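Local coordinates for protein nitrilotriacetate monooxygenase (Burkholderia pseudomallei, PDB 3SDO) that probably acts as a flavin-dependent monooxygenase of the bacterial luciferase-like superfamily, using FMN to incorporate molecular oxygen, at residues A[20-25]-A[292-297]; A[112-117]-A[202-207]; A[167-172]-A[187-192]; A[299-304]-A[353-358]. All blocks are in the same frame, centred on the assembly; numbering follows the deposited sequence.

Contact 1. Residues A[20-25]-A[292-297]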
loop_
_atom_site.group_PDB
_atom_site.type_symbol
_atom_site.label_atom_id
_atom_site.label_comp_id
_atom_site.label_asym_id
_atom_site.label_seq_id
_atom_site.Cartn_x
_atom_site.Cartn_y
_atom_site.Cartn_z
ATOM N N GLY A 20 9.313 -16.219 -6.977
ATOM C CA GLY A 20 8.922 -17.519 -6.461
ATOM C C GLY A 20 9.218 -17.700 -4.991
ATOM O O GLY A 20 9.948 -16.915 -4.392
ATOM N N ALA A 21 8.647 -18.748 -4.421
ATOM C CA ALA A 21 8.888 -19.102 -3.023
ATOM C C ALA A 21 10.325 -19.568 -2.825
ATOM O O ALA A 21 10.880 -19.429 -1.724
ATOM C CB ALA A 21 7.914 -20.181 -2.559
ATOM N N ASN A 22 10.935 -20.122 -3.878
ATOM C CA ASN A 22 12.355 -20.471 -3.815
ATOM C C ASN A 22 13.188 -19.180 -3.858
ATOM O O ASN A 22 12.989 -18.322 -4.732
ATOM C CB ASN A 22 12.744 -21.435 -4.944
ATOM C CG ASN A 22 14.197 -21.879 -4.861
ATOM O OD1 ASN A 22 15.109 -21.073 -5.054
ATOM N ND2 ASN A 22 14.420 -23.146 -4.527
ATOM N N MET A 23 14.121 -19.052 -2.924
ATOM C CA MET A 23 14.882 -17.819 -2.774
ATOM C C MET A 23 15.628 -17.431 -4.058
ATOM O O MET A 23 15.860 -16.247 -4.297
ATOM C CB MET A 23 15.850 -17.909 -1.576
ATOM C CG MET A 23 17.049 -18.836 -1.734
ATOM S SD MET A 23 18.325 -18.682 -0.427
ATOM C CE MET A 23 17.288 -18.482 1.025
ATOM N N ASN A 24 15.998 -18.434 -4.860
ATOM C CA ASN A 24 16.749 -18.224 -6.099
ATOM C C ASN A 24 15.908 -18.315 -7.382
ATOM O O ASN A 24 16.442 -18.479 -8.475
ATOM C CB ASN A 24 17.932 -19.174 -6.149
ATOM C CG ASN A 24 19.100 -18.711 -5.238
ATOM O OD1 ASN A 24 19.045 -17.632 -4.616
ATOM N ND2 ASN A 24 20.139 -19.530 -5.155
ATOM N N ALA A 25 14.600 -18.129 -7.239
ATOM C CA ALA A 25 13.677 -18.239 -8.364
ATOM C C ALA A 25 13.945 -17.187 -9.453
ATOM O O ALA A 25 13.580 -17.396 -10.622
ATOM C CB ALA A 25 12.209 -18.147 -7.865
ATOM N N ARG A 292 15.802 -27.499 -7.587
ATOM C CA ARG A 292 16.972 -27.779 -6.765
ATOM C C ARG A 292 18.192 -26.995 -7.259
ATOM O O ARG A 292 18.860 -26.327 -6.469
ATOM C CB ARG A 292 17.257 -29.294 -6.759
ATOM C CG ARG A 292 18.488 -29.758 -5.968
ATOM C CD ARG A 292 18.933 -31.172 -6.410
ATOM N NE ARG A 292 19.375 -31.159 -7.803
ATOM C CZ ARG A 292 19.608 -32.229 -8.562
ATOM N NH1 ARG A 292 19.475 -33.463 -8.087
ATOM N NH2 ARG A 292 20.003 -32.051 -9.821
ATOM N N ASP A 293 18.458 -27.048 -8.565
ATOM C CA ASP A 293 19.689 -26.468 -9.113
ATOM C C ASP A 293 19.691 -24.935 -9.209
ATOM O O ASP A 293 20.664 -24.353 -9.677
ATOM C CB ASP A 293 20.008 -27.072 -10.477
ATOM C CG ASP A 293 20.372 -28.551 -10.392
ATOM O OD1 ASP A 293 20.640 -29.068 -9.281
ATOM O OD2 ASP A 293 20.375 -29.202 -11.447
ATOM N N LEU A 294 18.616 -24.301 -8.771
ATOM C CA LEU A 294 18.581 -22.850 -8.587
ATOM C C LEU A 294 19.578 -22.405 -7.508
ATOM O O LEU A 294 20.101 -21.293 -7.560
ATOM C CB LEU A 294 17.173 -22.393 -8.197
ATOM C CG LEU A 294 16.091 -22.539 -9.281
ATOM C CD1 LEU A 294 14.769 -21.976 -8.794
ATOM C CD2 LEU A 294 16.493 -21.873 -10.573
ATOM N N LEU A 295 19.829 -23.281 -6.540
ATOM C CA LEU A 295 20.962 -23.120 -5.624
ATOM C C LEU A 295 22.205 -23.702 -6.298
ATOM O O LEU A 295 22.218 -24.893 -6.642
ATOM C CB LEU A 295 20.669 -23.882 -4.323
ATOM C CG LEU A 295 21.386 -23.459 -3.055
ATOM C CD1 LEU A 295 21.053 -22.046 -2.706
ATOM C CD2 LEU A 295 20.989 -24.378 -1.912
ATOM N N SER A 296 23.253 -22.896 -6.474
ATOM C CA SER A 296 24.525 -23.411 -7.008
ATOM C C SER A 296 25.206 -24.321 -5.958
ATOM O O SER A 296 24.885 -24.247 -4.777
ATOM C CB SER A 296 25.486 -22.267 -7.364
ATOM O OG SER A 296 25.875 -21.547 -6.193
ATOM N N PRO A 297 26.143 -25.172 -6.388
ATOM C CA PRO A 297 26.895 -25.980 -5.418
ATOM C C PRO A 297 27.555 -25.152 -4.306
ATOM O O PRO A 297 27.433 -25.494 -3.128
ATOM C CB PRO A 297 27.918 -26.694 -6.285
ATOM C CG PRO A 297 27.209 -26.890 -7.587
ATOM C CD PRO A 297 26.351 -25.654 -7.770
#

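Contact 2. Residues A[112-117]-A[202-207]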
loop_
_atom_site.group_PDB
_atom_site.type_symbol
_atom_site.label_atom_id
_atom_site.label_comp_id
_atom_site.label_asym_id
_atom_site.label_seq_id
_atom_site.Cartn_x
_atom_site.Cartn_y
_atom_site.Cartn_z
ATOM N N GLN A 112 -6.189 2.264 5.488
ATOM C CA GLN A 112 -5.553 1.792 4.274
ATOM C C GLN A 112 -6.209 0.520 3.800
ATOM O O GLN A 112 -6.546 0.421 2.621
ATOM C CB GLN A 112 -4.026 1.645 4.433
ATOM C CG GLN A 112 -3.328 2.981 4.595
ATOM C CD GLN A 112 -1.820 2.892 4.501
ATOM O OE1 GLN A 112 -1.211 1.947 4.987
ATOM N NE2 GLN A 112 -1.206 3.886 3.867
ATOM N N PHE A 113 -6.458 -0.426 4.706
ATOM C CA PHE A 113 -7.227 -1.625 4.347
ATOM C C PHE A 113 -8.707 -1.356 3.984
ATOM O O PHE A 113 -9.222 -1.988 3.056
ATOM C CB PHE A 113 -7.116 -2.729 5.418
ATOM C CG PHE A 113 -5.857 -3.524 5.319
ATOM C CD1 PHE A 113 -5.687 -4.463 4.306
ATOM C CD2 PHE A 113 -4.824 -3.327 6.206
ATOM C CE1 PHE A 113 -4.527 -5.200 4.215
ATOM C CE2 PHE A 113 -3.654 -4.065 6.086
ATOM C CZ PHE A 113 -3.524 -4.996 5.065
ATOM N N ALA A 114 -9.377 -0.434 4.683
ATOM C CA ALA A 114 -10.779 -0.061 4.329
ATOM C C ALA A 114 -10.879 0.571 2.928
ATOM O O ALA A 114 -11.847 0.338 2.201
ATOM C CB ALA A 114 -11.381 0.870 5.359
ATOM N N SER A 115 -9.851 1.321 2.552
ATOM C CA SER A 115 -9.815 2.005 1.266
ATOM C C SER A 115 -9.562 0.985 0.157
ATOM O O SER A 115 -10.238 1.001 -0.874
ATOM C CB SER A 115 -8.781 3.148 1.306
ATOM O OG SER A 115 -8.691 3.887 0.100
ATOM N N LEU A 116 -8.602 0.086 0.364
ATOM C CA LEU A 116 -8.418 -1.039 -0.561
ATOM C C LEU A 116 -9.721 -1.835 -0.719
ATOM O O LEU A 116 -10.129 -2.169 -1.844
ATOM C CB LEU A 116 -7.269 -1.949 -0.088
ATOM C CG LEU A 116 -7.065 -3.306 -0.773
ATOM C CD1 LEU A 116 -6.629 -3.093 -2.254
ATOM C CD2 LEU A 116 -6.050 -4.177 0.018
ATOM N N ASP A 117 -10.395 -2.096 0.392
ATOM C CA ASP A 117 -11.644 -2.865 0.387
ATOM C C ASP A 117 -12.728 -2.155 -0.396
ATOM O O ASP A 117 -13.468 -2.812 -1.143
ATOM C CB ASP A 117 -12.135 -3.145 1.825
ATOM C CG ASP A 117 -12.876 -4.494 1.981
ATOM O OD1 ASP A 117 -12.724 -5.412 1.156
ATOM O OD2 ASP A 117 -13.599 -4.622 2.980
ATOM N N GLY A 202 -11.501 7.599 17.398
ATOM C CA GLY A 202 -12.347 7.443 16.209
ATOM C C GLY A 202 -13.282 8.637 16.111
ATOM O O GLY A 202 -13.099 9.621 16.820
ATOM N N PRO A 203 -14.266 8.590 15.198
ATOM C CA PRO A 203 -14.544 7.532 14.264
ATOM C C PRO A 203 -13.549 7.504 13.110
ATOM O O PRO A 203 -12.760 8.437 12.927
ATOM C CB PRO A 203 -15.927 7.899 13.710
ATOM C CG PRO A 203 -16.330 9.200 14.346
ATOM C CD PRO A 203 -15.102 9.773 14.941
ATOM N N LEU A 204 -13.609 6.425 12.343
ATOM C CA LEU A 204 -12.907 6.338 11.072
ATOM C C LEU A 204 -13.566 7.249 10.037
ATOM O O LEU A 204 -14.785 7.507 10.122
ATOM C CB LEU A 204 -12.941 4.896 10.577
ATOM C CG LEU A 204 -11.856 4.491 9.571
ATOM C CD1 LEU A 204 -10.430 4.646 10.159
ATOM C CD2 LEU A 204 -12.062 3.067 9.109
ATOM N N ASN A 205 -12.773 7.700 9.052
ATOM C CA ASN A 205 -13.255 8.592 7.992
ATOM C C ASN A 205 -13.445 7.888 6.643
ATOM O O ASN A 205 -13.305 8.488 5.578
ATOM C CB ASN A 205 -12.383 9.853 7.862
ATOM C CG ASN A 205 -10.944 9.553 7.520
ATOM O OD1 ASN A 205 -10.541 8.398 7.433
ATOM N ND2 ASN A 205 -10.156 10.606 7.334
ATOM N N ILE A 206 -13.809 6.612 6.703
ATOM C CA ILE A 206 -14.206 5.871 5.508
ATOM C C ILE A 206 -15.213 4.795 5.911
ATOM O O ILE A 206 -15.173 4.255 7.035
ATOM C CB ILE A 206 -12.996 5.282 4.780
ATOM C CG1 ILE A 206 -13.426 4.657 3.451
ATOM C CG2 ILE A 206 -12.271 4.267 5.686
ATOM C CD1 ILE A 206 -12.243 4.252 2.550
ATOM N N ARG A 207 -16.128 4.517 4.992
ATOM C CA ARG A 207 -17.250 3.607 5.240
ATOM C C ARG A 207 -16.845 2.133 5.114
ATOM O O ARG A 207 -15.683 1.811 4.796
ATOM C CB ARG A 207 -18.386 3.909 4.258
ATOM C CG ARG A 207 -18.032 3.679 2.779
ATOM C CD ARG A 207 -19.285 3.548 1.968
ATOM N NE ARG A 207 -20.009 2.332 2.349
ATOM C CZ ARG A 207 -21.304 2.133 2.180
ATOM N NH1 ARG A 207 -22.063 3.069 1.609
ATOM N NH2 ARG A 207 -21.850 0.979 2.582
HETATM O O HOH W 1 -14.408 -0.140 3.145
#

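Contact 3. Residues A[167-172]-A[187-192]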
loop_
_atom_site.group_PDB
_atom_site.type_symbol
_atom_site.label_atom_id
_atom_site.label_comp_id
_atom_site.label_asym_id
_atom_site.label_seq_id
_atom_site.Cartn_x
_atom_site.Cartn_y
_atom_site.Cartn_z
ATOM N N SER A 167 -17.325 2.129 12.354
ATOM C CA SER A 167 -17.649 3.542 12.594
ATOM C C SER A 167 -18.948 3.947 11.916
ATOM O O SER A 167 -19.794 4.620 12.527
ATOM C CB SER A 167 -16.538 4.460 12.093
ATOM O OG SER A 167 -15.339 4.282 12.816
ATOM N N TRP A 168 -19.089 3.511 10.669
ATOM C CA TRP A 168 -20.177 3.942 9.777
ATOM C C TRP A 168 -21.162 2.823 9.484
ATOM O O TRP A 168 -20.822 1.885 8.773
ATOM C CB TRP A 168 -19.579 4.415 8.451
ATOM C CG TRP A 168 -18.891 5.753 8.551
ATOM C CD1 TRP A 168 -17.555 5.987 8.755
ATOM C CD2 TRP A 168 -19.504 7.017 8.433
ATOM N NE1 TRP A 168 -17.314 7.330 8.808
ATOM C CE2 TRP A 168 -18.498 7.991 8.606
ATOM C CE3 TRP A 168 -20.824 7.434 8.228
ATOM C CZ2 TRP A 168 -18.763 9.343 8.564
ATOM C CZ3 TRP A 168 -21.083 8.774 8.185
ATOM C CH2 TRP A 168 -20.063 9.720 8.362
ATOM N N ASP A 169 -22.389 2.906 10.000
ATOM C CA ASP A 169 -23.379 1.897 9.636
ATOM C C ASP A 169 -23.490 1.833 8.113
ATOM O O ASP A 169 -23.324 2.837 7.424
ATOM C CB ASP A 169 -24.780 2.194 10.180
ATOM C CG ASP A 169 -24.881 2.141 11.700
ATOM O OD1 ASP A 169 -23.930 1.716 12.415
ATOM O OD2 ASP A 169 -25.967 2.527 12.176
ATOM N N ASP A 170 -23.812 0.653 7.604
ATOM C CA ASP A 170 -23.906 0.431 6.152
ATOM C C ASP A 170 -24.872 1.423 5.467
ATOM O O ASP A 170 -24.686 1.777 4.306
ATOM C CB ASP A 170 -24.346 -1.010 5.875
ATOM C CG ASP A 170 -23.314 -2.035 6.296
ATOM O OD1 ASP A 170 -22.093 -1.703 6.318
ATOM O OD2 ASP A 170 -23.724 -3.200 6.584
ATOM N N ASP A 171 -25.863 1.903 6.213
ATOM C CA ASP A 171 -26.904 2.795 5.669
ATOM C C ASP A 171 -26.805 4.252 6.188
ATOM O O ASP A 171 -27.747 5.030 6.034
ATOM C CB ASP A 171 -28.301 2.196 5.942
ATOM C CG ASP A 171 -28.546 1.860 7.427
ATOM O OD1 ASP A 171 -27.651 2.016 8.290
ATOM O OD2 ASP A 171 -29.658 1.406 7.741
ATOM N N ALA A 172 -25.647 4.633 6.739
ATOM C CA ALA A 172 -25.498 5.915 7.420
ATOM C C ALA A 172 -25.470 7.081 6.455
ATOM O O ALA A 172 -25.901 8.183 6.805
ATOM C CB ALA A 172 -24.226 5.945 8.283
ATOM N N LYS A 187 -26.065 7.018 13.146
ATOM C CA LYS A 187 -25.471 5.847 12.478
ATOM C C LYS A 187 -23.944 5.964 12.268
ATOM O O LYS A 187 -23.360 5.194 11.485
ATOM C CB LYS A 187 -26.173 5.599 11.138
ATOM C CG LYS A 187 -27.664 5.337 11.293
ATOM C CD LYS A 187 -28.333 5.014 9.964
ATOM C CE LYS A 187 -29.788 4.608 10.148
ATOM N NZ LYS A 187 -30.474 4.751 8.832
ATOM N N LEU A 188 -23.340 6.951 12.944
ATOM C CA LEU A 188 -21.881 7.155 13.024
ATOM C C LEU A 188 -21.484 6.989 14.464
ATOM O O LEU A 188 -22.112 7.591 15.344
ATOM C CB LEU A 188 -21.505 8.561 12.588
ATOM C CG LEU A 188 -20.056 9.023 12.821
ATOM C CD1 LEU A 188 -19.065 8.141 12.090
ATOM C CD2 LEU A 188 -19.866 10.494 12.406
ATOM N N HIS A 189 -20.449 6.195 14.716
ATOM C CA HIS A 189 -20.106 5.784 16.079
ATOM C C HIS A 189 -18.670 6.148 16.393
ATOM O O HIS A 189 -17.770 5.875 15.600
ATOM C CB HIS A 189 -20.269 4.264 16.237
ATOM C CG HIS A 189 -21.612 3.760 15.812
ATOM N ND1 HIS A 189 -22.681 3.668 16.683
ATOM C CD2 HIS A 189 -22.072 3.355 14.603
ATOM C CE1 HIS A 189 -23.739 3.221 16.027
ATOM N NE2 HIS A 189 -23.397 3.024 14.762
ATOM N N ARG A 190 -18.463 6.754 17.559
ATOM C CA ARG A 190 -17.127 6.923 18.118
ATOM C C ARG A 190 -16.653 5.593 18.715
ATOM O O ARG A 190 -17.467 4.767 19.101
ATOM C CB ARG A 190 -17.136 7.985 19.211
ATOM C CG ARG A 190 -17.049 9.400 18.701
ATOM C CD ARG A 190 -16.406 10.299 19.745
ATOM N NE ARG A 190 -17.092 10.150 21.020
ATOM C CZ ARG A 190 -16.611 10.550 22.188
ATOM N NH1 ARG A 190 -17.340 10.356 23.297
ATOM N NH2 ARG A 190 -15.410 11.130 22.275
ATOM N N LEU A 191 -15.342 5.374 18.770
ATOM C CA LEU A 191 -14.810 4.165 19.374
ATOM C C LEU A 191 -14.450 4.386 20.854
ATOM O O LEU A 191 -14.752 3.562 21.701
ATOM C CB LEU A 191 -13.573 3.678 18.603
ATOM C CG LEU A 191 -13.034 2.307 19.037
ATOM C CD1 LEU A 191 -14.056 1.212 18.732
ATOM C CD2 LEU A 191 -11.687 2.008 18.352
ATOM N N ASP A 192 -13.788 5.485 21.156
ATOM C CA ASP A 192 -13.344 5.770 22.534
ATOM C C ASP A 192 -12.563 4.596 23.129
ATOM O O ASP A 192 -12.767 4.218 24.282
ATOM C CB ASP A 192 -14.539 6.133 23.444
ATOM C CG ASP A 192 -15.188 7.438 23.055
ATOM O OD1 ASP A 192 -14.453 8.403 22.761
ATOM O OD2 ASP A 192 -16.437 7.504 23.054
HETATM O O HOH W 2 -15.453 4.455 15.655
#

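Contact 4. Residues A[299-304]-A[353-358]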
loop_
_atom_site.group_PDB
_atom_site.type_symbol
_atom_site.label_atom_id
_atom_site.label_comp_id
_atom_site.label_asym_id
_atom_site.label_seq_id
_atom_site.Cartn_x
_atom_site.Cartn_y
_atom_site.Cartn_z
ATOM N N GLU A 299 26.591 -22.338 -3.041
ATOM C CA GLU A 299 25.591 -21.820 -2.112
ATOM C C GLU A 299 25.103 -22.924 -1.193
ATOM O O GLU A 299 24.926 -22.703 0.014
ATOM C CB GLU A 299 24.410 -21.206 -2.846
ATOM C CG GLU A 299 24.653 -19.814 -3.414
ATOM C CD GLU A 299 23.469 -19.364 -4.255
ATOM O OE1 GLU A 299 22.581 -18.656 -3.702
ATOM O OE2 GLU A 299 23.395 -19.783 -5.435
ATOM N N ALA A 300 24.887 -24.105 -1.755
ATOM C CA ALA A 300 24.608 -25.287 -0.950
ATOM C C ALA A 300 25.687 -25.515 0.113
ATOM O O ALA A 300 25.368 -25.708 1.277
ATOM C CB ALA A 300 24.452 -26.505 -1.829
ATOM N N LEU A 301 26.958 -25.468 -0.279
ATOM C CA LEU A 301 28.077 -25.652 0.678
ATOM C C LEU A 301 28.232 -24.521 1.735
ATOM O O LEU A 301 28.563 -24.789 2.894
ATOM C CB LEU A 301 29.403 -25.815 -0.074
ATOM C CG LEU A 301 29.572 -27.008 -1.014
ATOM C CD1 LEU A 301 30.976 -26.993 -1.647
ATOM C CD2 LEU A 301 29.340 -28.294 -0.275
ATOM N N ALA A 302 28.030 -23.267 1.333
ATOM C CA ALA A 302 28.182 -22.130 2.250
ATOM C C ALA A 302 27.194 -22.261 3.400
ATOM O O ALA A 302 27.497 -21.915 4.545
ATOM C CB ALA A 302 27.972 -20.778 1.511
ATOM N N TYR A 303 26.016 -22.782 3.087
ATOM C CA TYR A 303 24.998 -22.999 4.084
ATOM C C TYR A 303 25.276 -24.228 4.966
ATOM O O TYR A 303 24.959 -24.225 6.158
ATOM C CB TYR A 303 23.614 -23.059 3.416
ATOM C CG TYR A 303 22.476 -22.987 4.412
ATOM C CD1 TYR A 303 22.214 -21.809 5.117
ATOM C CD2 TYR A 303 21.672 -24.103 4.661
ATOM C CE1 TYR A 303 21.180 -21.745 6.046
ATOM C CE2 TYR A 303 20.641 -24.051 5.579
ATOM C CZ TYR A 303 20.393 -22.873 6.278
ATOM O OH TYR A 303 19.363 -22.818 7.200
ATOM N N LEU A 304 25.878 -25.281 4.413
ATOM C CA LEU A 304 26.401 -26.373 5.243
ATOM C C LEU A 304 27.492 -25.881 6.211
ATOM O O LEU A 304 27.576 -26.321 7.365
ATOM C CB LEU A 304 27.066 -27.446 4.382
ATOM C CG LEU A 304 26.482 -28.821 4.080
ATOM C CD1 LEU A 304 27.666 -29.645 3.600
ATOM C CD2 LEU A 304 25.772 -29.505 5.253
ATOM N N GLU A 353 25.016 -34.472 -2.542
ATOM C CA GLU A 353 23.675 -34.940 -2.135
ATOM C C GLU A 353 23.362 -34.468 -0.718
ATOM O O GLU A 353 22.257 -34.039 -0.446
ATOM C CB GLU A 353 23.564 -36.473 -2.222
ATOM C CG GLU A 353 23.521 -36.989 -3.647
ATOM C CD GLU A 353 23.692 -38.512 -3.748
ATOM O OE1 GLU A 353 24.356 -39.122 -2.875
ATOM O OE2 GLU A 353 23.181 -39.095 -4.729
ATOM N N VAL A 354 24.350 -34.518 0.179
ATOM C CA VAL A 354 24.135 -33.987 1.529
ATOM C C VAL A 354 23.853 -32.494 1.490
ATOM O O VAL A 354 22.900 -32.045 2.126
ATOM C CB VAL A 354 25.310 -34.235 2.486
ATOM C CG1 VAL A 354 25.128 -33.402 3.746
ATOM C CG2 VAL A 354 25.419 -35.715 2.815
ATOM N N ALA A 355 24.651 -31.733 0.742
ATOM C CA ALA A 355 24.533 -30.263 0.732
ATOM C C ALA A 355 23.154 -29.836 0.244
ATOM O O ALA A 355 22.570 -28.880 0.776
ATOM C CB ALA A 355 25.611 -29.617 -0.151
ATOM N N TYR A 356 22.672 -30.522 -0.791
ATOM C CA TYR A 356 21.388 -30.182 -1.410
ATOM C C TYR A 356 20.214 -30.700 -0.575
ATOM O O TYR A 356 19.215 -30.009 -0.452
ATOM C CB TYR A 356 21.321 -30.666 -2.873
ATOM C CG TYR A 356 21.954 -29.686 -3.842
ATOM C CD1 TYR A 356 23.250 -29.863 -4.298
ATOM C CD2 TYR A 356 21.263 -28.572 -4.277
ATOM C CE1 TYR A 356 23.836 -28.969 -5.175
ATOM C CE2 TYR A 356 21.836 -27.667 -5.146
ATOM C CZ TYR A 356 23.124 -27.864 -5.598
ATOM O OH TYR A 356 23.712 -26.975 -6.470
ATOM N N GLU A 357 20.348 -31.893 0.014
ATOM C CA GLU A 357 19.370 -32.397 1.004
ATOM C C GLU A 357 19.047 -31.354 2.055
ATOM O O GLU A 357 17.872 -31.071 2.346
ATOM C CB GLU A 357 19.927 -33.619 1.755
ATOM C CG GLU A 357 19.683 -34.933 1.095
ATOM C CD GLU A 357 18.243 -35.331 1.147
ATOM O OE1 GLU A 357 17.576 -35.001 2.153
ATOM O OE2 GLU A 357 17.776 -35.964 0.174
ATOM N N VAL A 358 20.108 -30.838 2.661
ATOM C CA VAL A 358 20.011 -29.773 3.644
ATOM C C VAL A 358 19.381 -28.565 2.939
ATOM O O VAL A 358 18.204 -28.248 3.185
ATOM C CB VAL A 358 21.398 -29.481 4.238
ATOM C CG1 VAL A 358 21.382 -28.281 5.173
ATOM C CG2 VAL A 358 21.914 -30.737 4.991
#

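Contact 1. Residues A[20-25]-A[292-297]
The carboxamide of Asn24 points its amino nitrogen, ND2, at the backbone O of Leu294, which is tilted 20° from the amide plane, while the methyl carbon Leu295 CD1 comes against the same nitrogen, 3.6 Å from Asn24 ND2. A second amide, that of Asn22, turns its oxygen to the side chain of Leu294, with OD1 3.9 Å from Leu294 CD1. The bond from Asn24 ND2 to Leu294 O is 3.0 Å long and bent, 146° at the hydrogen, and its donor stands above the carbonyl plane. Asn24 CB lies 3.9 Å from Leu294 CB, so the stem of the asparagine packs while its head bonds. Asparagine suits this place because its short side chain offers a two-hydrogen donor: ND2 also serves Glu299 OE1, and Leu294 O takes a second bond from Lys27 NZ. Asn22, its CG anti to the backbone N (chi1 -177°), accepts from Asn24 N through OD1 at 2.8 Å, forming an Asx turn within a type I turn that runs on to Ala25. These turns belong to the loop after strand 11-15 of the TIM-barrel-like fold, and they meet a further type I turn, Arg292 to Leu295, that links helices 281-292 and 297-307. Leucine suits position 294, where a branched apolar end lies over the first turn: its CD1 reaches Ala25 CA at 3.9 Å. Within the second turn Arg292 grips Asp293 side-on, NE and NH2 both donating to OD1. Ser296 caps a backbone N of helix 297-307, and its OG also bonds Glu299 OE2.

Contact 2. Residues A[112-117]-A[202-207]
Ile206 drives its two outer methyls into the helix surface at Ala114 and Ser115, and the tight part of the contact is made here. CG2 comes to 3.5 Å from Ala114 CB, while CD1 lies 3.5 Å from Ser115 CA and 3.8 Å from Ser115 CB. In this side chain chi1 (-173°) puts CG1 anti to the backbone N, and an extended chi2 carries CD1 on to Ser115, while CG2 meets Ala114. A beta-branched residue is apt because it supplies two contact points from one CA, and alanine is apt because its single methyl lets the loop come near: the closest CA atoms, those of Ala114 and Ile206, are 7.0 Å apart. Serine keeps that side slim as well, and its OG is taken by Ser81 OG and Glu78 N of the second subunit.

The remainder is looser. Leu204 CD2 stays 4.4 Å from Ala114 CB, its side chain resting instead on Tyr107, Ala110 and Trp165. No direct hydrogen bond joins the segments. One water spans them, donating to Ala114 O at 2.8 Å and to Arg207 O at 2.9 Å, which satisfies two backbone oxygens. Arg207 itself is partly exposed and its CB points away from the helix.

Helix 106-119 connects parallel strands 94-100 and 124-129, and here the loop ahead of strand 215-218 covers its outer side at the subunit interface: a beta-alpha unit of a TIM-barrel-like fold, overlaid by an excursion between strands.

Contact 3. Residues A[167-172]-A[187-192]
Trp168 and Leu188 form a single antiparallel bridge as a non-hydrogen-bonded pair, flanked by His189 N to Ser167 O at 2.8 Å and by the straighter bond from Asp169 N to Lys187 O, 166° at the hydrogen and 2.9 Å long. On one face of the bridge Leu188 lays CD1 over the six-membered ring of Trp168, 3.8 Å from its centroid and 21° off the normal, a CH-pi contact for which a broad indole and a branched methyl end are well matched. The indole NE1 donates to Leu204 O. On the other face the acid and base of Asp169 and His189 meet: NE2 donates to OD1 at 2.7 Å, with OD1 near the imidazole plane but the nitrogen standing 35° out of the carboxylate plane. Tyr444 stacks on the same imidazole.

Lys187 runs extended beyond CG, its CB 3.5 Å from Ala172 CB, a tight pair. At the far end a long salt bridge of 3.6 Å joins Asp171 OD2 and Lys187 NZ. A water donates to Ser167 OG and to His189 O, bridging hydroxyl and backbone; OG also bonds Leu164 O and Leu204 N.

With the type I turn Asp169 to Ala172, this is an isolated beta bridge in the long excursion that follows helix 150-165, outside the parallel barrel strands.

Contact 4. Residues A[299-304]-A[353-358]
At Ala300 the two backbones come nearest, its CA 5.3 Å from that of Ala355, and the two CB methyls touch at 3.7 Å. An alanine on each side lets the backbones come this close, although the axes, 8.6 Å apart at closest, cross at 77°. The same Ala300 methyl sits over the ring of Tyr356, 4.1 Å from its centroid and 8° off the normal, a CH-pi contact almost centred on the face. That ring is held by its hydroxyl, which bonds Leu295 O, so a tyrosine here serves both as an apolar plate and as a polar link to the turn before helix 297-307. Leu301 comes next; its CB does not aim at the other helix, but its CD2 swings to within 4.0 Å of Ala355 CB, and the rest of the chain reaches Phe313 and Leu351. A turn after Glu299, Tyr303, an exposed residue, brings CD2 to 4.2 Å from Val358 CG1, and Phe307 meets its ring edge-to-face. Leu304 has a chi1 of -106°, away from a staggered position, and its branched end spreads over the second helix: CG lies 4.1 Å from Ala355 CA, while CD2 touches Val358 CG2 and Val354 CG1. A branched leucine can touch Ala355, Val354 and Val358 at once, and the valines offer it methyl groups close to their backbone. Ile340 of helix 334-346 packs on Leu304, Val354 and Val358 together, so helices 297-307, 334-346 and 351-363 form one apolar cluster in the excursion between barrel strands 268-277 and 372-373.

In the fold
From the N terminus, the loop after strand 11-15 opens contact 1, which closes at 292-297 and so encloses most of the barrel strands. Within that span contact 2 runs from helix 106-119 to the loop ahead of strand 215-218, and contact 3 closes a shorter loop inside contact 2, touching it where Leu204 meets Ser167 and Trp168. Contact 4 follows in series, joining helices 297-307 and 351-363, and adjoins contact 1 through Leu295 with Tyr356 and Asn24 with Glu299. None cross. Contacts 1 and 4 lie on one side of the chain's centre and contacts 2 and 3 on the other, contacts 1 and 2 being about 40 Å apart between centres.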